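Local coordinates for PAC2 family protein (PDB 3MNF) that is of unknown function but belongs to the PAC2 family, named after a proteasome assembly chaperone, and forms the PAC2 domain part of a longer Streptomyces protein, at residues V26-K34 and V208-P216; W67-V75 and D84-E92. All coordinates share one frame; numbering follows the deposited sequence.

Interaction 1. Residues V26-K34 and V208-P216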
ATOM      1  N   VAL A  26      -5.130  12.928  29.349  1.00 68.95           N
ATOM      2  CA  VAL A  26      -5.450  11.530  29.102  1.00 68.04           C
ATOM      3  C   VAL A  26      -4.428  10.621  29.802  1.00 69.41           C
ATOM      4  O   VAL A  26      -4.784   9.559  30.309  1.00 70.58           O
ATOM      5  CB  VAL A  26      -5.587  11.209  27.595  1.00 65.66           C
ATOM      6  CG1 VAL A  26      -6.052   9.793  27.388  1.00 64.09           C
ATOM      7  CG2 VAL A  26      -6.569  12.144  26.954  1.00 65.23           C
ATOM      8  N   ALA A  27      -3.166  11.038  29.848  1.00 69.83           N
ATOM      9  CA  ALA A  27      -2.156  10.263  30.543  1.00 71.42           C
ATOM     10  C   ALA A  27      -2.629  10.061  31.994  1.00 74.57           C
ATOM     11  O   ALA A  27      -2.583   8.947  32.545  1.00 76.00           O
ATOM     12  CB  ALA A  27      -0.835  10.975  30.488  1.00 71.56           C
ATOM     13  N   HIS A  28      -3.120  11.153  32.580  1.00 76.00           N
ATOM     14  CA  HIS A  28      -3.609  11.190  33.943  1.00 78.70           C
ATOM     15  C   HIS A  28      -4.761  10.207  34.160  1.00 79.09           C
ATOM     16  O   HIS A  28      -4.807   9.498  35.160  1.00 81.33           O
ATOM     17  CB  HIS A  28      -4.048  12.612  34.275  1.00 79.36           C
ATOM     18  CG  HIS A  28      -4.521  12.780  35.679  1.00 82.32           C
ATOM     19  ND1 HIS A  28      -3.682  13.146  36.704  1.00 85.85           N
ATOM     20  CD2 HIS A  28      -5.746  12.626  36.232  1.00 83.65           C
ATOM     21  CE1 HIS A  28      -4.369  13.210  37.831  1.00 88.26           C
ATOM     22  NE2 HIS A  28      -5.624  12.901  37.570  1.00 86.56           N
ATOM     23  N   LEU A  29      -5.694  10.163  33.225  1.00 77.48           N
ATOM     24  CA  LEU A  29      -6.764   9.194  33.310  1.00 78.36           C
ATOM     25  C   LEU A  29      -6.197   7.784  33.248  1.00 79.28           C
ATOM     26  O   LEU A  29      -6.615   6.916  33.998  1.00 81.31           O
ATOM     27  CB  LEU A  29      -7.772   9.407  32.185  1.00 76.11           C
ATOM     28  CG  LEU A  29      -8.426  10.786  32.164  1.00 75.96           C
ATOM     29  CD1 LEU A  29      -9.434  10.876  31.049  1.00 74.08           C
ATOM     30  CD2 LEU A  29      -9.095  11.085  33.490  1.00 78.60           C
ATOM     31  N   ASP A  30      -5.229   7.563  32.365  1.00 78.78           N
ATOM     32  CA  ASP A  30      -4.683   6.228  32.171  1.00 79.87           C
ATOM     33  C   ASP A  30      -3.949   5.758  33.410  1.00 83.11           C
ATOM     34  O   ASP A  30      -4.081   4.607  33.820  1.00 84.53           O
ATOM     35  CB  ASP A  30      -3.758   6.177  30.958  1.00 78.08           C
ATOM     36  CG  ASP A  30      -3.549   4.757  30.452  1.00 79.71           C
ATOM     37  OD1 ASP A  30      -4.534   3.994  30.398  1.00 81.95           O
ATOM     38  OD2 ASP A  30      -2.409   4.385  30.109  1.00 81.68           O
ATOM     39  N   ARG A  31      -3.181   6.667  33.996  1.00 85.03           N
ATOM     40  CA  ARG A  31      -2.422   6.392  35.208  1.00 89.16           C
ATOM     41  C   ARG A  31      -3.356   6.158  36.394  1.00 91.23           C
ATOM     42  O   ARG A  31      -3.381   5.054  36.930  1.00 92.90           O
ATOM     43  CB  ARG A  31      -1.452   7.541  35.473  1.00 90.49           C
ATOM     44  CG  ARG A  31      -0.502   7.391  36.662  1.00 97.99           C
ATOM     45  CD  ARG A  31       0.323   8.692  36.838  1.00105.52           C
ATOM     46  NE  ARG A  31       0.486   9.384  35.540  1.00107.64           N
ATOM     47  CZ  ARG A  31       0.175  10.664  35.298  1.00107.89           C
ATOM     48  NH1 ARG A  31      -0.288  11.448  36.287  1.00110.19           N
ATOM     49  NH2 ARG A  31       0.347  11.164  34.069  1.00102.57           N
ATOM     50  N   GLU A  32      -4.143   7.176  36.770  1.00 91.32           N
ATOM     51  CA  GLU A  32      -4.995   7.105  37.968  1.00 94.28           C
ATOM     52  C   GLU A  32      -5.919   5.897  37.961  1.00 94.13           C
ATOM     53  O   GLU A  32      -6.115   5.268  38.999  1.00 97.56           O
ATOM     54  CB  GLU A  32      -5.841   8.371  38.189  1.00 94.58           C
ATOM     55  CG  GLU A  32      -5.109   9.719  38.260  1.00 97.29           C
ATOM     56  CD  GLU A  32      -3.905   9.770  39.208  1.00103.72           C
ATOM     57  OE1 GLU A  32      -4.067   9.543  40.437  1.00106.56           O
ATOM     58  OE2 GLU A  32      -2.790  10.080  38.696  1.00104.79           O
ATOM     59  N   TRP A  33      -6.479   5.575  36.801  1.00 90.79           N
ATOM     60  CA  TRP A  33      -7.408   4.455  36.681  1.00 90.97           C
ATOM     61  C   TRP A  33      -6.762   3.137  36.246  1.00 90.81           C
ATOM     62  O   TRP A  33      -7.466   2.171  35.955  1.00 90.77           O
ATOM     63  CB  TRP A  33      -8.551   4.808  35.732  1.00 88.80           C
ATOM     64  CG  TRP A  33      -9.599   5.695  36.320  1.00 89.75           C
ATOM     65  CD1 TRP A  33     -10.058   5.685  37.605  1.00 93.99           C
ATOM     66  CD2 TRP A  33     -10.354   6.700  35.632  1.00 87.82           C
ATOM     67  NE1 TRP A  33     -11.039   6.637  37.767  1.00 94.84           N
ATOM     68  CE2 TRP A  33     -11.243   7.270  36.569  1.00 90.99           C
ATOM     69  CE3 TRP A  33     -10.368   7.174  34.312  1.00 85.29           C
ATOM     70  CZ2 TRP A  33     -12.132   8.294  36.230  1.00 90.67           C
ATOM     71  CZ3 TRP A  33     -11.261   8.184  33.969  1.00 84.66           C
ATOM     72  CH2 TRP A  33     -12.128   8.734  34.927  1.00 87.89           C
ATOM     73  N   LYS A  34      -5.430   3.108  36.216  1.00 91.18           N
ATOM     74  CA  LYS A  34      -4.649   1.919  35.821  1.00 91.91           C
ATOM     75  C   LYS A  34      -5.200   1.264  34.545  1.00 89.53           C
ATOM     76  O   LYS A  34      -5.690   0.135  34.572  1.00 91.17           O
ATOM     77  CB  LYS A  34      -4.541   0.900  37.004  1.00 96.04           C
ATOM     78  N   VAL A 208     -18.648  11.652  35.292  1.00107.32           N
ATOM     79  CA  VAL A 208     -17.745  10.648  35.824  1.00104.61           C
ATOM     80  C   VAL A 208     -16.798  11.336  36.790  1.00103.30           C
ATOM     81  O   VAL A 208     -16.175  12.333  36.432  1.00100.95           O
ATOM     82  CB  VAL A 208     -16.965   9.946  34.672  1.00100.34           C
ATOM     83  CG1 VAL A 208     -15.518   9.706  35.023  1.00 96.46           C
ATOM     84  CG2 VAL A 208     -17.624   8.642  34.317  1.00102.81           C
ATOM     85  N   ARG A 209     -16.708  10.819  38.011  1.00105.58           N
ATOM     86  CA  ARG A 209     -15.749  11.302  38.997  1.00105.30           C
ATOM     87  C   ARG A 209     -14.323  11.055  38.521  1.00100.30           C
ATOM     88  O   ARG A 209     -13.929   9.907  38.373  1.00100.09           O
ATOM     89  CB  ARG A 209     -15.934  10.531  40.299  1.00110.24           C
ATOM     90  CG  ARG A 209     -15.099  11.050  41.444  1.00112.84           C
ATOM     91  CD  ARG A 209     -15.840  12.167  42.159  1.00118.31           C
ATOM     92  NE  ARG A 209     -14.972  12.932  43.049  1.00120.21           N
ATOM     93  CZ  ARG A 209     -15.411  13.850  43.904  1.00125.08           C
ATOM     94  NH1 ARG A 209     -16.707  14.118  43.988  1.00128.24           N
ATOM     95  NH2 ARG A 209     -14.554  14.498  44.679  1.00127.31           N
ATOM     96  N   ILE A 210     -13.547  12.110  38.294  1.00 97.06           N
ATOM     97  CA  ILE A 210     -12.137  11.951  37.926  1.00 92.83           C
ATOM     98  C   ILE A 210     -11.222  12.265  39.110  1.00 95.02           C
ATOM     99  O   ILE A 210     -11.273  13.379  39.655  1.00 96.68           O
ATOM    100  CB  ILE A 210     -11.746  12.891  36.792  1.00 88.94           C
ATOM    101  CG1 ILE A 210     -12.605  12.619  35.551  1.00 88.08           C
ATOM    102  CG2 ILE A 210     -10.266  12.761  36.509  1.00 85.91           C
ATOM    103  CD1 ILE A 210     -12.566  13.702  34.504  1.00 85.45           C
ATOM    104  N   PRO A 211     -10.375  11.299  39.512  1.00 95.57           N
ATOM    105  CA  PRO A 211      -9.411  11.573  40.582  1.00 98.29           C
ATOM    106  C   PRO A 211      -8.289  12.466  40.058  1.00 95.23           C
ATOM    107  O   PRO A 211      -7.605  12.103  39.104  1.00 91.87           O
ATOM    108  CB  PRO A 211      -8.884  10.179  40.969  1.00100.23           C
ATOM    109  CG  PRO A 211      -9.771   9.194  40.244  1.00 99.09           C
ATOM    110  CD  PRO A 211     -10.257   9.917  39.021  1.00 94.85           C
ATOM    111  N   LEU A 212      -8.123  13.629  40.677  1.00 97.17           N
ATOM    112  CA  LEU A 212      -7.203  14.653  40.193  1.00 95.04           C
ATOM    113  C   LEU A 212      -5.804  14.554  40.795  1.00 97.90           C
ATOM    114  O   LEU A 212      -4.922  15.342  40.444  1.00 97.03           O
ATOM    115  CB  LEU A 212      -7.782  16.046  40.446  1.00 96.21           C
ATOM    116  CG  LEU A 212      -9.253  16.295  40.086  1.00 95.97           C
ATOM    117  CD1 LEU A 212      -9.871  17.343  41.023  1.00100.20           C
ATOM    118  CD2 LEU A 212      -9.427  16.677  38.617  1.00 90.31           C
ATOM    119  N   GLY A 213      -5.601  13.589  41.693  1.00102.35           N
ATOM    120  CA  GLY A 213      -4.302  13.358  42.325  1.00106.60           C
ATOM    121  C   GLY A 213      -3.601  14.639  42.740  1.00109.31           C
ATOM    122  O   GLY A 213      -4.190  15.486  43.413  1.00111.68           O
ATOM    123  N   GLU A 214      -2.350  14.791  42.306  1.00109.52           N
ATOM    124  CA  GLU A 214      -1.514  15.924  42.724  1.00113.30           C
ATOM    125  C   GLU A 214      -1.748  17.197  41.883  1.00109.25           C
ATOM    126  O   GLU A 214      -1.198  18.261  42.205  1.00111.89           O
ATOM    127  CB  GLU A 214      -0.005  15.558  42.752  1.00116.45           C
ATOM    128  CG  GLU A 214       0.387  14.193  43.353  1.00121.80           C
ATOM    129  CD  GLU A 214      -0.398  13.828  44.613  1.00130.11           C
ATOM    130  OE1 GLU A 214      -0.081  14.345  45.710  1.00137.91           O
ATOM    131  OE2 GLU A 214      -1.337  13.004  44.509  1.00129.09           O
ATOM    132  N   LEU A 215      -2.569  17.087  40.832  1.00103.44           N
ATOM    133  CA  LEU A 215      -2.839  18.208  39.915  1.00 99.86           C
ATOM    134  C   LEU A 215      -3.309  19.544  40.518  1.00102.69           C
ATOM    135  O   LEU A 215      -2.760  20.589  40.174  1.00102.24           O
ATOM    136  CB  LEU A 215      -3.819  17.791  38.824  1.00 94.93           C
ATOM    137  CG  LEU A 215      -3.268  17.196  37.535  1.00 91.04           C
ATOM    138  CD1 LEU A 215      -4.410  16.535  36.789  1.00 87.83           C
ATOM    139  CD2 LEU A 215      -2.591  18.255  36.683  1.00 88.68           C
ATOM    140  N   PRO A 216      -4.337  19.530  41.394  1.00106.15           N
ATOM    141  CA  PRO A 216      -4.762  20.822  41.958  1.00110.12           C
ATOM    142  C   PRO A 216      -3.636  21.595  42.675  1.00115.52           C
ATOM    143  O   PRO A 216      -3.557  22.824  42.553  1.00116.40           O
ATOM    144  CB  PRO A 216      -5.877  20.426  42.928  1.00113.86           C
ATOM    145  CG  PRO A 216      -6.411  19.151  42.367  1.00109.45           C
ATOM    146  CD  PRO A 216      -5.200  18.432  41.869  1.00107.08           C
TER
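The H28 imidazole is covered on both faces: L215 CD1 sits over one in a CH-pi contact, 3.6 Å from the ring centroid, and E32 CG, a helical turn further along H28's own segment, lies over the rim of the other. At the ring edge, H28 NE2 donates to P211 O (2.6 Å, N-H...O angle 154°). The oxygen accepts it through a lone pair, with NE2 in the carbonyl plane, and the bond, together with the cover on both faces, helps set how the ring is turned. With CG anti to the backbone N (chi1 -178°), H28 reaches off the helix toward the 208-216 chain.

The W33 indole meets that chain along the side that runs from NE1 through CZ2 to CH2. R209 O lies at the edge near CZ2, while W33 CH2 comes up to V208 CG1 at 3.5 Å. The P211 and W33 side chains cross at about a right angle, P211 CD lying 3.6 Å from W33 NE1. Between the two aromatic residues, L29 CD2 meets I210 CG2 at 3.6 Å, and L199 of helix 192-206 also touches H28 and L29. A type II' turn from L212 to L215, with G213 at positive phi, brings L215 round to its face of the imidazole.

W33 is the first residue past helix 21-32, and K34, at positive phi, is the C-prime residue of the Schellman motif that ends it. The whole is an alpha/beta arrangement: a helix lying on the central sheet, with the linker between helices 192-206 and 215-226 laid across its C-terminal end.

Interaction 2. Residues W67-V75 and D84-E92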
ATOM      1  N   TRP A  67       8.519   3.189  19.446  1.00 68.64           N
ATOM      2  CA  TRP A  67       8.118   3.918  18.249  1.00 66.80           C
ATOM      3  C   TRP A  67       7.101   4.975  18.621  1.00 67.46           C
ATOM      4  O   TRP A  67       6.376   4.800  19.591  1.00 69.52           O
ATOM      5  CB  TRP A  67       7.515   2.954  17.204  1.00 66.07           C
ATOM      6  CG  TRP A  67       8.497   1.938  16.738  1.00 65.03           C
ATOM      7  CD1 TRP A  67       8.740   0.724  17.303  1.00 66.24           C
ATOM      8  CD2 TRP A  67       9.417   2.062  15.639  1.00 63.28           C
ATOM      9  NE1 TRP A  67       9.749   0.075  16.626  1.00 66.38           N
ATOM     10  CE2 TRP A  67      10.181   0.872  15.598  1.00 63.87           C
ATOM     11  CE3 TRP A  67       9.661   3.059  14.680  1.00 61.17           C
ATOM     12  CZ2 TRP A  67      11.165   0.645  14.635  1.00 61.98           C
ATOM     13  CZ3 TRP A  67      10.638   2.839  13.730  1.00 60.33           C
ATOM     14  CH2 TRP A  67      11.382   1.635  13.714  1.00 62.19           C
ATOM     15  N   PRO A  68       7.023   6.071  17.855  1.00 66.84           N
ATOM     16  CA  PRO A  68       5.874   6.936  18.018  1.00 68.05           C
ATOM     17  C   PRO A  68       4.634   6.168  17.628  1.00 69.51           C
ATOM     18  O   PRO A  68       4.663   5.445  16.645  1.00 69.32           O
ATOM     19  CB  PRO A  68       6.114   8.033  16.989  1.00 67.13           C
ATOM     20  CG  PRO A  68       7.113   7.490  16.043  1.00 65.77           C
ATOM     21  CD  PRO A  68       7.954   6.577  16.838  1.00 65.98           C
ATOM     22  N   THR A  69       3.548   6.287  18.385  1.00 60.86           N
ATOM     23  CA  THR A  69       2.296   5.677  17.928  1.00 60.95           C
ATOM     24  C   THR A  69       1.060   6.216  18.632  1.00 60.08           C
ATOM     25  O   THR A  69       1.134   7.231  19.276  1.00 60.95           O
ATOM     26  CB  THR A  69       2.373   4.112  17.904  1.00 62.52           C
ATOM     27  OG1 THR A  69       1.304   3.594  17.088  1.00 62.78           O
ATOM     28  CG2 THR A  69       2.355   3.523  19.324  1.00 62.94           C
ATOM     29  N   THR A  70      -0.079   5.574  18.435  1.00 59.70           N
ATOM     30  CA  THR A  70      -1.312   5.972  19.070  1.00 59.65           C
ATOM     31  C   THR A  70      -1.785   4.694  19.686  1.00 60.90           C
ATOM     32  O   THR A  70      -1.978   3.695  18.985  1.00 60.77           O
ATOM     33  CB  THR A  70      -2.330   6.478  18.040  1.00 58.94           C
ATOM     34  OG1 THR A  70      -1.828   7.685  17.449  1.00 59.76           O
ATOM     35  CG2 THR A  70      -3.660   6.763  18.681  1.00 57.95           C
ATOM     36  N   ARG A  71      -1.931   4.710  21.005  1.00 62.24           N
ATOM     37  CA  ARG A  71      -2.188   3.490  21.729  1.00 64.15           C
ATOM     38  C   ARG A  71      -3.564   3.546  22.373  1.00 64.70           C
ATOM     39  O   ARG A  71      -3.992   4.604  22.832  1.00 64.64           O
ATOM     40  CB  ARG A  71      -1.088   3.262  22.743  1.00 65.52           C
ATOM     41  CG  ARG A  71      -1.037   1.857  23.317  1.00 70.62           C
ATOM     42  CD  ARG A  71       0.305   1.582  24.034  1.00 77.09           C
ATOM     43  NE  ARG A  71       1.426   2.307  23.414  1.00 77.90           N
ATOM     44  CZ  ARG A  71       2.365   1.755  22.648  1.00 79.15           C
ATOM     45  NH1 ARG A  71       2.355   0.439  22.387  1.00 78.84           N
ATOM     46  NH2 ARG A  71       3.329   2.531  22.150  1.00 78.44           N
ATOM     47  N   LEU A  72      -4.259   2.408  22.371  1.00 65.81           N
ATOM     48  CA  LEU A  72      -5.588   2.289  22.958  1.00 67.13           C
ATOM     49  C   LEU A  72      -5.615   1.411  24.223  1.00 69.47           C
ATOM     50  O   LEU A  72      -5.099   0.288  24.220  1.00 70.56           O
ATOM     51  CB  LEU A  72      -6.569   1.738  21.927  1.00 66.86           C
ATOM     52  CG  LEU A  72      -6.867   2.585  20.685  1.00 65.97           C
ATOM     53  CD1 LEU A  72      -5.933   2.217  19.531  1.00 67.53           C
ATOM     54  CD2 LEU A  72      -8.306   2.412  20.235  1.00 64.47           C
ATOM     55  N   SER A  73      -6.216   1.931  25.294  1.00 70.59           N
ATOM     56  CA  SER A  73      -6.395   1.168  26.532  1.00 73.31           C
ATOM     57  C   SER A  73      -7.794   1.360  27.108  1.00 74.48           C
ATOM     58  O   SER A  73      -8.464   2.350  26.785  1.00 73.42           O
ATOM     59  CB  SER A  73      -5.369   1.592  27.574  1.00 74.68           C
ATOM     60  OG  SER A  73      -5.576   2.934  27.960  1.00 75.36           O
ATOM     61  N   VAL A  74      -8.211   0.407  27.950  1.00 76.94           N
ATOM     62  CA  VAL A  74      -9.526   0.407  28.620  1.00 79.18           C
ATOM     63  C   VAL A  74      -9.379   0.714  30.093  1.00 81.64           C
ATOM     64  O   VAL A  74      -8.550   0.109  30.779  1.00 83.13           O
ATOM     65  CB  VAL A  74     -10.197  -0.984  28.638  1.00 80.80           C
ATOM     66  CG1 VAL A  74     -11.690  -0.846  28.809  1.00 81.92           C
ATOM     67  CG2 VAL A  74      -9.887  -1.769  27.394  1.00 81.30           C
ATOM     68  N   VAL A  75     -10.204   1.626  30.586  1.00 82.77           N
ATOM     69  CA  VAL A  75     -10.304   1.849  32.018  1.00 86.09           C
ATOM     70  C   VAL A  75     -11.700   1.446  32.468  1.00 88.94           C
ATOM     71  O   VAL A  75     -12.669   1.623  31.730  1.00 87.68           O
ATOM     72  CB  VAL A  75      -9.930   3.311  32.454  1.00 85.96           C
ATOM     73  CG1 VAL A  75      -8.480   3.622  32.149  1.00 83.35           C
ATOM     74  CG2 VAL A  75     -10.809   4.328  31.793  1.00 84.61           C
ATOM     75  N   ASP A  84     -17.161   1.696  31.187  1.00 95.77           N
ATOM     76  CA  ASP A  84     -15.870   1.542  30.531  1.00 92.23           C
ATOM     77  C   ASP A  84     -15.524   2.783  29.724  1.00 88.54           C
ATOM     78  O   ASP A  84     -16.390   3.370  29.068  1.00 88.36           O
ATOM     79  CB  ASP A  84     -15.805   0.252  29.700  1.00 92.07           C
ATOM     80  CG  ASP A  84     -15.560  -1.008  30.574  1.00 96.73           C
ATOM     81  OD1 ASP A  84     -14.517  -1.061  31.292  1.00 99.13           O
ATOM     82  OD2 ASP A  84     -16.408  -1.943  30.541  1.00 99.25           O
ATOM     83  N   LEU A  85     -14.269   3.210  29.840  1.00 85.60           N
ATOM     84  CA  LEU A  85     -13.731   4.275  29.002  1.00 82.07           C
ATOM     85  C   LEU A  85     -12.602   3.736  28.129  1.00 79.04           C
ATOM     86  O   LEU A  85     -11.829   2.871  28.547  1.00 79.39           O
ATOM     87  CB  LEU A  85     -13.246   5.457  29.836  1.00 82.48           C
ATOM     88  CG  LEU A  85     -14.126   6.698  29.965  1.00 83.05           C
ATOM     89  CD1 LEU A  85     -15.533   6.353  30.325  1.00 86.54           C
ATOM     90  CD2 LEU A  85     -13.571   7.638  31.003  1.00 83.64           C
ATOM     91  N   VAL A  86     -12.532   4.237  26.905  1.00 76.01           N
ATOM     92  CA  VAL A  86     -11.525   3.814  25.958  1.00 72.95           C
ATOM     93  C   VAL A  86     -10.636   5.016  25.758  1.00 71.70           C
ATOM     94  O   VAL A  86     -11.081   6.045  25.236  1.00 71.70           O
ATOM     95  CB  VAL A  86     -12.161   3.395  24.618  1.00 71.72           C
ATOM     96  CG1 VAL A  86     -11.105   3.133  23.586  1.00 68.74           C
ATOM     97  CG2 VAL A  86     -13.040   2.157  24.801  1.00 72.80           C
ATOM     98  N   LEU A  87      -9.385   4.914  26.186  1.00 71.07           N
ATOM     99  CA  LEU A  87      -8.483   6.061  26.080  1.00 69.89           C
ATOM    100  C   LEU A  87      -7.603   5.917  24.849  1.00 68.15           C
ATOM    101  O   LEU A  87      -7.127   4.810  24.536  1.00 68.48           O
ATOM    102  CB  LEU A  87      -7.640   6.224  27.345  1.00 70.66           C
ATOM    103  CG  LEU A  87      -8.461   6.337  28.624  1.00 72.58           C
ATOM    104  CD1 LEU A  87      -7.573   6.403  29.837  1.00 75.31           C
ATOM    105  CD2 LEU A  87      -9.354   7.539  28.569  1.00 72.44           C
ATOM    106  N   VAL A  88      -7.403   7.022  24.141  1.00 66.59           N
ATOM    107  CA  VAL A  88      -6.559   7.017  22.977  1.00 64.89           C
ATOM    108  C   VAL A  88      -5.468   8.028  23.175  1.00 64.69           C
ATOM    109  O   VAL A  88      -5.744   9.216  23.246  1.00 65.75           O
ATOM    110  CB  VAL A  88      -7.359   7.360  21.725  1.00 64.26           C
ATOM    111  CG1 VAL A  88      -6.455   7.430  20.490  1.00 62.45           C
ATOM    112  CG2 VAL A  88      -8.463   6.321  21.524  1.00 66.06           C
ATOM    113  N   ARG A  89      -4.229   7.555  23.264  1.00 64.10           N
ATOM    114  CA  ARG A  89      -3.081   8.421  23.497  1.00 63.80           C
ATOM    115  C   ARG A  89      -2.146   8.378  22.312  1.00 62.53           C
ATOM    116  O   ARG A  89      -1.440   7.379  22.091  1.00 62.77           O
ATOM    117  CB  ARG A  89      -2.356   7.973  24.750  1.00 64.99           C
ATOM    118  CG  ARG A  89      -3.186   8.179  25.991  1.00 68.75           C
ATOM    119  CD  ARG A  89      -2.497   7.682  27.228  1.00 72.40           C
ATOM    120  NE  ARG A  89      -1.205   8.337  27.399  1.00 74.66           N
ATOM    121  CZ  ARG A  89      -0.212   7.846  28.128  1.00 75.16           C
ATOM    122  NH1 ARG A  89      -0.360   6.692  28.758  1.00 76.29           N
ATOM    123  NH2 ARG A  89       0.923   8.513  28.225  1.00 75.45           N
ATOM    124  N   GLY A  90      -2.139   9.451  21.536  1.00 61.17           N
ATOM    125  CA  GLY A  90      -1.385   9.423  20.304  1.00 60.14           C
ATOM    126  C   GLY A  90      -0.504  10.623  20.083  1.00 60.84           C
ATOM    127  O   GLY A  90      -0.600  11.628  20.774  1.00 62.47           O
ATOM    128  N   ILE A  91       0.394  10.489  19.125  1.00 60.33           N
ATOM    129  CA  ILE A  91       1.081  11.612  18.512  1.00 60.13           C
ATOM    130  C   ILE A  91       0.274  11.961  17.242  1.00 58.90           C
ATOM    131  O   ILE A  91      -0.217  11.052  16.563  1.00 59.17           O
ATOM    132  CB  ILE A  91       2.433  11.116  18.083  1.00 60.73           C
ATOM    133  CG1 ILE A  91       3.053  10.257  19.209  1.00 61.11           C
ATOM    134  CG2 ILE A  91       3.301  12.265  17.524  1.00 61.03           C
ATOM    135  CD1 ILE A  91       4.016  11.009  20.075  1.00 66.80           C
ATOM    136  N   GLU A  92       0.115  13.226  16.886  1.00 57.75           N
ATOM    137  CA  GLU A  92      -0.561  13.494  15.621  1.00 56.17           C
ATOM    138  C   GLU A  92       0.219  12.886  14.451  1.00 55.83           C
ATOM    139  O   GLU A  92       1.414  13.123  14.316  1.00 56.18           O
ATOM    140  CB  GLU A  92      -0.716  14.964  15.411  1.00 56.42           C
ATOM    141  CG  GLU A  92      -1.393  15.317  14.164  1.00 55.62           C
ATOM    142  CD  GLU A  92      -1.475  16.803  14.015  1.00 59.08           C
ATOM    143  OE1 GLU A  92      -0.395  17.445  13.994  1.00 60.82           O
ATOM    144  OE2 GLU A  92      -2.612  17.342  13.946  1.00 60.83           O
TER
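S73 and L87 exchange two backbone hydrogen bonds, L87 N to S73 O (2.8 Å) and S73 N to L87 O (3.1 Å), the central of three such pairs in an antiparallel beta hairpin built from strands 70-78 and 82-91 of the mixed central sheet. R71 with R89 and V75 with L85 are paired the same way. R71 N reaches R89 O from well above the carbonyl plane, 43° out of it, whereas R89 N lies in the plane of the R71 carbonyl. Beyond R71 the ladder fades, and I91 N to T69 O is only a weak bond. The R71 guanidinium leaves the hairpin for a salt bridge with E110 of a neighbouring subunit.

T70, L72 and V74 share a face with V86 and V88, the one on which helix 97-111 lies. L72 and V88 run side by side on it, with CD2 of L72 4.1 Å from CG2 of V88. T70 is split between two jobs: chi1 of -66° sends CG2 to V88 CG1 (3.4 Å) and leaves OG1 beside the backbone N, hydrogen-bonded to the Y47 hydroxyl, which also meets I91 O. Swapping T70 for an alanine would probably cost Y47 OH one of its partners and leave V88 CG1 without its methyl neighbour.

The other face carries S73, V75, L85 and L87 and is covered by helix 21-32, whose V26 and L29 pack on L87. V75 serves two neighbours with its two branches: CG2 points at L85 CB, while CG1 meets L87 CD1 at 3.7 Å, the two side chains crossing at about a right angle.

In the fold
From the N terminus, strand 7-13 leads into helix 21-32, where residues 26-34 wait for a partner that arrives only after 173 more residues. Interaction 2 falls wholly within that long excursion: a short connection between strands 70-78 and 82-91 closes it locally, well before the chain comes back at 208-216 to complete interaction 1. The centres are about 15 Å apart, yet the two contacts touch. D30 OD1 probably hydrogen-bonds S73 OG (2.9 Å), a long, weak ion pair joins D30 to R89, and V26 packs on R89. The helix is thus shared, with the hairpin against one side and the late linker across another, tying early and late parts of the domain together.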